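Local coordinates for IG hypothetical 16092 (Bacillus cereus ATCC 14579, PDB 1YQH), which is of unknown function but, as a member of the UPF0045 family related to thiamine-binding proteins, may bind thiamine or a similar small molecule, at residues Val8-Ser13 with Gly52-Leu57. Numbering follows the deposited sequence.
Sequences VTMSFS and GELDVL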
loop_
_atom_site.group_PDB
_atom_site.type_symbol
_atom_site.label_atom_id
_atom_site.label_comp_id
_atom_site.label_asym_id
_atom_site.label_seq_id
_atom_site.Cartn_x
_atom_site.Cartn_y
_atom_site.Cartn_z
ATOM N N VAL A 8 15.313 10.274 0.331
ATOM C CA VAL A 8 14.284 9.344 -0.128
ATOM C C VAL A 8 13.039 10.183 -0.423
ATOM O O VAL A 8 12.906 11.337 0.027
ATOM C CB VAL A 8 13.940 8.196 0.893
ATOM C CG1 VAL A 8 15.188 7.403 1.260
ATOM C CG2 VAL A 8 13.247 8.730 2.149
ATOM N N THR A 9 12.141 9.608 -1.204
ATOM C CA THR A 9 10.795 10.118 -1.341
ATOM C C THR A 9 9.873 9.017 -0.778
ATOM O O THR A 9 10.155 7.826 -0.931
ATOM C CB THR A 9 10.505 10.468 -2.824
ATOM O OG1 THR A 9 11.427 11.499 -3.248
ATOM C CG2 THR A 9 9.088 10.978 -3.007
HETATM N N MSE A 10 8.808 9.424 -0.102
HETATM C CA MSE A 10 7.933 8.503 0.609
HETATM C C MSE A 10 6.509 9.048 0.513
HETATM O O MSE A 10 6.320 10.259 0.366
HETATM C CB MSE A 10 8.380 8.468 2.072
HETATM C CG MSE A 10 7.672 7.482 2.961
HETATM SE SE MSE A 10 8.326 7.696 4.773
HETATM C CE MSE A 10 10.203 7.137 4.528
ATOM N N SER A 11 5.514 8.165 0.542
ATOM C CA SER A 11 4.167 8.601 0.841
ATOM C C SER A 11 3.620 7.798 1.995
ATOM O O SER A 11 4.093 6.684 2.272
ATOM C CB SER A 11 3.245 8.506 -0.385
ATOM O OG SER A 11 3.028 7.160 -0.763
ATOM N N PHE A 12 2.642 8.363 2.691
ATOM C CA PHE A 12 2.012 7.625 3.770
ATOM C C PHE A 12 0.597 8.099 3.981
ATOM O O PHE A 12 0.216 9.214 3.581
ATOM C CB PHE A 12 2.829 7.763 5.080
ATOM C CG PHE A 12 2.496 8.999 5.892
ATOM C CD1 PHE A 12 1.678 8.904 7.026
ATOM C CD2 PHE A 12 2.999 10.254 5.530
ATOM C CE1 PHE A 12 1.363 10.029 7.788
ATOM C CE2 PHE A 12 2.691 11.385 6.288
ATOM C CZ PHE A 12 1.872 11.280 7.418
ATOM N N SER A 13 -0.181 7.246 4.627
ATOM C CA SER A 13 -1.507 7.632 5.070
ATOM C C SER A 13 -1.814 6.971 6.403
ATOM O O SER A 13 -1.227 5.934 6.728
ATOM C CB SER A 13 -2.548 7.253 4.014
ATOM O OG SER A 13 -2.479 5.875 3.713
ATOM N N GLY A 52 13.056 13.677 1.955
ATOM C CA GLY A 52 14.103 13.971 2.931
ATOM C C GLY A 52 14.842 12.732 3.387
ATOM O O GLY A 52 14.891 11.725 2.679
ATOM N N GLU A 53 15.439 12.831 4.567
ATOM C CA GLU A 53 16.255 11.751 5.112
ATOM C C GLU A 53 15.385 10.585 5.598
ATOM O O GLU A 53 14.383 10.788 6.287
ATOM C CB GLU A 53 17.076 12.305 6.268
ATOM C CG GLU A 53 17.955 11.298 6.947
ATOM C CD GLU A 53 18.456 11.781 8.301
ATOM O OE1 GLU A 53 18.698 13.010 8.463
ATOM O OE2 GLU A 53 18.618 10.928 9.199
ATOM N N LEU A 54 15.776 9.360 5.246
ATOM C CA LEU A 54 14.971 8.179 5.588
ATOM C C LEU A 54 14.512 8.138 7.052
ATOM O O LEU A 54 13.328 8.014 7.303
ATOM C CB LEU A 54 15.731 6.889 5.251
ATOM C CG LEU A 54 15.013 5.560 5.571
ATOM C CD1 LEU A 54 13.674 5.404 4.811
ATOM C CD2 LEU A 54 15.947 4.396 5.294
ATOM N N ASP A 55 15.449 8.209 8.000
ATOM C CA ASP A 55 15.088 8.094 9.416
ATOM C C ASP A 55 14.218 9.262 9.894
ATOM O O ASP A 55 13.316 9.070 10.710
ATOM C CB ASP A 55 16.334 7.970 10.307
ATOM C CG ASP A 55 17.070 6.648 10.125
ATOM O OD1 ASP A 55 16.494 5.693 9.588
ATOM O OD2 ASP A 55 18.236 6.558 10.542
ATOM N N VAL A 56 14.489 10.464 9.387
ATOM C CA VAL A 56 13.683 11.637 9.719
ATOM C C VAL A 56 12.251 11.425 9.253
ATOM O O VAL A 56 11.316 11.653 10.014
ATOM C CB VAL A 56 14.269 12.947 9.120
ATOM C CG1 VAL A 56 13.322 14.143 9.332
ATOM C CG2 VAL A 56 15.631 13.226 9.738
ATOM N N LEU A 57 12.089 10.977 8.013
ATOM C CA LEU A 57 10.758 10.716 7.467
ATOM C C LEU A 57 10.011 9.599 8.204
ATOM O O LEU A 57 8.838 9.752 8.517
ATOM C CB LEU A 57 10.841 10.429 5.968
ATOM C CG LEU A 57 10.730 11.637 5.022
ATOM C CD1 LEU A 57 11.523 12.853 5.459
ATOM C CD2 LEU A 57 11.105 11.231 3.585
#
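Val-8 and Gly-52 form an antiparallel hydrogen-bonded pair in which Val-8 N donates to Gly-52 O at 2.8 Å and Gly-52 N to Val-8 O at 3.0 Å, both bonds nearly straight. Directly after this pair the chain leaves the sheet: Glu-53 takes the N-cap position and helix 54-70 turns back over the face that carries Val-8 and Met-10. Gly-52 adopts backbone angles that by themselves call for glycine. Both methyls of Val-8 rest on the start of the helix. CG2, set between the backbone N and the carbonyl carbon, packs 3.6 Å from Leu-57 CD2 as the two side chains pass in opposite directions, whereas CG1 meets Leu-54 CB at 4.1 Å. Selenomethionine Met-10 reaches the same leucines from farther along the strand. Its CG is anti to the backbone N (chi1 -175°) and the chain stays extended until it bends at chi3, -65°, where CE comes within 3.6 Å of Leu-57 CB and 3.9 Å of Leu-54 CD1. SE lies 3.9 Å from Leu-57 CB, and Met-10 also touches Leu-58 and Val-61 of the same helix. On the other sheet face, Thr-9 packs on Ala-45 of the second subunit. The contact thus joins the strand 48-52 to helix 54-70 connection to the neighbouring strand 8-17: two backbone bonds fix the last strand pair, while a buried cluster of apolar side chains (Val-8, Met-10, Leu-54, Leu-57) seats the first helical turn on the sheet.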